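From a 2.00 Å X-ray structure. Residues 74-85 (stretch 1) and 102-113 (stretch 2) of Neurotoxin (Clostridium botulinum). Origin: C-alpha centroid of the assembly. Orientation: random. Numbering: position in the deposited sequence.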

# COMPACT_ATOMS: atom_id res chain seq x y z
N SER A 74 14.83 17.82 4.80
CA SER A 74 13.91 16.86 4.20
C SER A 74 13.26 16.03 5.29
O SER A 74 13.89 15.70 6.29
N ILE A 75 11.99 15.71 5.07
CA ILE A 75 11.22 14.90 6.00
C ILE A 75 10.74 13.66 5.24
O ILE A 75 10.14 13.77 4.17
N SER A 76 11.02 12.47 5.76
CA SER A 76 10.60 11.25 5.08
C SER A 76 9.98 10.28 6.08
O SER A 76 10.41 10.21 7.22
N PHE A 77 8.98 9.53 5.64
CA PHE A 77 8.34 8.57 6.52
C PHE A 77 7.29 7.72 5.82
O PHE A 77 6.76 8.11 4.78
N TRP A 78 7.03 6.55 6.39
CA TRP A 78 6.01 5.66 5.86
C TRP A 78 4.76 5.96 6.66
O TRP A 78 4.83 6.16 7.87
N ILE A 79 3.63 6.01 5.99
CA ILE A 79 2.39 6.29 6.68
C ILE A 79 1.23 5.54 6.06
O ILE A 79 1.24 5.22 4.86
N ARG A 80 0.25 5.23 6.89
CA ARG A 80 -0.95 4.56 6.44
C ARG A 80 -2.13 5.18 7.18
O ARG A 80 -2.07 5.38 8.39
N ILE A 81 -3.19 5.51 6.44
CA ILE A 81 -4.38 6.11 7.04
C ILE A 81 -5.54 5.18 6.69
O ILE A 81 -5.79 4.92 5.51
N ASN A 82 -6.23 4.64 7.68
CA ASN A 82 -7.32 3.76 7.31
C ASN A 82 -8.67 4.40 7.30
O ASN A 82 -9.17 4.91 8.30
N LYS A 83 -9.25 4.32 6.11
CA LYS A 83 -10.53 4.87 5.77
C LYS A 83 -10.29 6.33 5.47
O LYS A 83 -10.94 7.22 6.02
N TRP A 84 -9.32 6.56 4.60
CA TRP A 84 -8.99 7.89 4.15
C TRP A 84 -9.93 8.09 2.97
O TRP A 84 -9.56 7.91 1.80
N VAL A 85 -11.18 8.42 3.30
CA VAL A 85 -12.20 8.65 2.29
C VAL A 85 -12.03 10.04 1.67
O VAL A 85 -11.47 10.95 2.30
N GLY A 102 6.15 27.64 12.18
CA GLY A 102 6.82 26.36 12.06
C GLY A 102 6.31 25.61 10.84
O GLY A 102 6.07 26.22 9.79
N TRP A 103 6.17 24.30 10.95
CA TRP A 103 5.64 23.52 9.83
C TRP A 103 4.64 22.50 10.34
O TRP A 103 4.65 22.12 11.52
N SER A 104 3.75 22.06 9.46
CA SER A 104 2.74 21.09 9.85
C SER A 104 2.32 20.21 8.68
O SER A 104 2.43 20.60 7.51
N ILE A 105 1.84 19.01 9.01
CA ILE A 105 1.37 18.06 8.01
C ILE A 105 -0.04 17.67 8.41
O ILE A 105 -0.28 17.25 9.54
N GLY A 106 -0.97 17.81 7.47
CA GLY A 106 -2.34 17.45 7.76
C GLY A 106 -3.01 16.80 6.57
O GLY A 106 -2.41 16.64 5.50
N ILE A 107 -4.27 16.44 6.75
CA ILE A 107 -5.05 15.83 5.69
C ILE A 107 -6.45 16.43 5.69
O ILE A 107 -6.97 16.82 6.73
N ILE A 108 -7.04 16.50 4.50
CA ILE A 108 -8.40 17.00 4.32
C ILE A 108 -8.86 16.48 2.97
O ILE A 108 -8.14 16.61 1.97
N SER A 109 -10.04 15.88 2.93
CA SER A 109 -10.55 15.29 1.70
C SER A 109 -9.49 14.31 1.21
O SER A 109 -8.93 13.56 2.01
N ASN A 110 -9.20 14.32 -0.09
CA ASN A 110 -8.19 13.42 -0.64
C ASN A 110 -6.80 14.07 -0.68
O ASN A 110 -5.95 13.66 -1.48
N PHE A 111 -6.58 15.07 0.17
CA PHE A 111 -5.30 15.78 0.22
C PHE A 111 -4.44 15.55 1.46
O PHE A 111 -4.94 15.47 2.58
N LEU A 112 -3.13 15.47 1.23
CA LEU A 112 -2.13 15.37 2.29
C LEU A 112 -1.37 16.66 2.04
O LEU A 112 -0.81 16.86 0.96
N VAL A 113 -1.34 17.56 3.02
CA VAL A 113 -0.65 18.82 2.80
C VAL A 113 0.40 19.21 3.83
O VAL A 113 0.24 19.02 5.04

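Packing between residues 74-85 and 102-113 of the neurotoxin. The strand that includes Ile 75 to Ile 81 and strand 102-108 run in roughly the same direction, their axes 30° apart and no closer than 11.3 Å, so side chains rather than backbone fill the gap; 475 Å² is buried in all. Along the first strand Ile 75, Phe 77, Ile 79 and Ile 81 point toward the second, whereas the alternate residues, Ser 74, Ser 76, Trp 78 and Arg 80, are out of its reach; Trp 103, Ile 105 and Ile 107 answer from the other strand.

Trp 84, in the loop after the first strand, covers the most surface. Its CA-to-CB bond points sideways, but with chi1 t (-179°) and chi2 4° the indole extends to the hairpin of the second stretch. There Trp 84 NE1 donates a hydrogen bond to Ser 109 O (2.7 Å, 146° at the hydrogen), the one hydrogen bond between the stretches. The acceptor lies at the ring edge, near its plane, and belongs to the type II' turn from Ile 108 to Phe 111, so the indole grips turn backbone while the Ser 109 CA-to-CB bond points away. Beyond this bond, Trp 84 CH2 packs on Leu 112 CB (4.0 Å; Leu 112 chi1 t, chi2 p), and CZ2 lies 3.7 Å from Phe 111 O.

Ile 75 (chi1 m, chi2 t) anchors the far end: its CD1 sits over one face of Trp 103 (chi1 p), 3.9 Å from the six-membered ring centroid and 11° off the normal, a CH-pi contact.

Ile 107 (chi1 p, chi2 t) meets Ile 81 CD1 with both CG2 and CD1, each 3.9 Å away (Ile 81 chi1 m, chi2 t); its CG2 also lies 4.5 Å from Trp 84 CZ2, joining the indole to the strand packing. Between these ends, Phe 77 CE2 (chi1 p) touches Ile 105 CD1 (chi1 m, chi2 t) at 3.8 Å.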

# COMPACT_ATOMS: atom_id res chain seq x y z
CB SER A 74 14.66 15.93 3.25
OG SER A 74 15.17 16.65 2.14
CB ILE A 75 9.99 15.68 6.52
CG1 ILE A 75 10.45 16.95 7.24
CG2 ILE A 75 9.16 14.81 7.46
CD1 ILE A 75 9.32 17.89 7.65
CB SER A 76 11.79 10.58 4.39
OG SER A 76 12.70 10.03 5.33
CB PHE A 77 7.68 9.30 7.70
CG PHE A 77 6.62 10.29 7.30
CD1 PHE A 77 5.28 9.90 7.21
CD2 PHE A 77 6.95 11.62 7.02
CE1 PHE A 77 4.29 10.82 6.85
CE2 PHE A 77 5.97 12.54 6.66
CZ PHE A 77 4.64 12.15 6.57
CB TRP A 78 6.39 4.19 6.05
CG TRP A 78 7.31 3.68 4.99
CD1 TRP A 78 8.68 3.64 5.04
CD2 TRP A 78 6.94 3.17 3.71
NE1 TRP A 78 9.18 3.13 3.87
CE2 TRP A 78 8.14 2.83 3.03
CE3 TRP A 78 5.71 2.96 3.07
CZ2 TRP A 78 8.14 2.28 1.74
CZ3 TRP A 78 5.71 2.42 1.78
CH2 TRP A 78 6.92 2.08 1.13
CB ILE A 79 2.07 7.80 6.66
CG1 ILE A 79 0.70 8.06 7.31
CG2 ILE A 79 2.08 8.32 5.22
CD1 ILE A 79 0.40 9.54 7.53
CB ARG A 80 -0.90 3.07 6.72
CG ARG A 80 -2.09 2.35 6.12
CD ARG A 80 -2.25 0.94 6.62
NE ARG A 80 -3.48 0.39 6.08
CZ ARG A 80 -4.10 -0.69 6.55
NH1 ARG A 80 -5.22 -1.10 5.98
NH2 ARG A 80 -3.59 -1.34 7.60
CB ILE A 81 -4.65 7.51 6.44
CG1 ILE A 81 -3.44 8.42 6.70
CG2 ILE A 81 -5.90 8.13 7.07
CD1 ILE A 81 -3.52 9.77 6.03
CB ASN A 82 -7.40 2.50 8.16
CG ASN A 82 -8.49 1.57 7.65
OD1 ASN A 82 -8.65 1.42 6.43
ND2 ASN A 82 -9.24 0.96 8.56
CB LYS A 83 -11.55 4.67 6.87
CG LYS A 83 -12.79 3.96 6.36
CD LYS A 83 -12.42 2.64 5.68
CE LYS A 83 -13.62 2.01 5.00
NZ LYS A 83 -14.18 2.90 3.94
CB TRP A 84 -7.53 7.97 3.70
CG TRP A 84 -7.14 9.36 3.24
CD1 TRP A 84 -7.91 10.48 3.27
CD2 TRP A 84 -5.88 9.75 2.67
NE1 TRP A 84 -7.22 11.55 2.75
CE2 TRP A 84 -5.97 11.13 2.38
CE3 TRP A 84 -4.69 9.08 2.38
CZ2 TRP A 84 -4.91 11.85 1.80
CZ3 TRP A 84 -3.63 9.79 1.81
CH2 TRP A 84 -3.76 11.17 1.53
CB VAL A 85 -13.61 8.48 2.90
CG1 VAL A 85 -13.85 7.02 3.23
CG2 VAL A 85 -13.75 9.31 4.17
CB TRP A 103 6.76 22.82 9.04
CG TRP A 103 7.58 21.82 9.81
CD1 TRP A 103 8.83 22.01 10.32
CD2 TRP A 103 7.21 20.47 10.13
NE1 TRP A 103 9.27 20.86 10.94
CE2 TRP A 103 8.30 19.90 10.84
CE3 TRP A 103 6.08 19.68 9.89
CZ2 TRP A 103 8.28 18.58 11.30
CZ3 TRP A 103 6.06 18.37 10.36
CH2 TRP A 103 7.16 17.83 11.06
CB SER A 104 1.51 21.81 10.40
OG SER A 104 0.57 20.89 10.92
CB ILE A 105 2.24 16.79 7.97
CG1 ILE A 105 3.65 17.13 7.45
CG2 ILE A 105 1.58 15.74 7.08
CD1 ILE A 105 4.60 15.95 7.44
CB ILE A 107 -5.17 14.29 5.86
CG1 ILE A 107 -5.79 13.97 7.22
CG2 ILE A 107 -3.79 13.64 5.72
CD1 ILE A 107 -5.96 12.48 7.48
CB ILE A 108 -8.47 18.56 4.40
CG1 ILE A 108 -9.93 19.01 4.31
CG2 ILE A 108 -7.64 19.19 3.28
CD1 ILE A 108 -10.12 20.50 4.57
CB SER A 109 -10.80 16.36 0.63
OG SER A 109 -11.82 17.25 1.06
CB ASN A 110 -8.60 12.95 -2.04
CG ASN A 110 -8.86 14.11 -3.02
OD1 ASN A 110 -8.54 14.02 -4.20
ND2 ASN A 110 -9.45 15.17 -2.52
CB PHE A 111 -5.49 17.31 0.13
CG PHE A 111 -6.12 17.78 -1.14
CD1 PHE A 111 -7.50 17.74 -1.30
CD2 PHE A 111 -5.34 18.28 -2.17
CE1 PHE A 111 -8.10 18.19 -2.47
CE2 PHE A 111 -5.92 18.73 -3.35
CZ PHE A 111 -7.31 18.69 -3.51
CB LEU A 112 -1.19 14.18 2.08
CG LEU A 112 -0.02 14.14 3.07
CD1 LEU A 112 -0.52 13.64 4.41
CD2 LEU A 112 1.08 13.22 2.56
CB VAL A 113 -1.68 19.99 2.60
CG1 VAL A 113 -3.08 19.53 2.97
CG2 VAL A 113 -1.29 21.22 3.39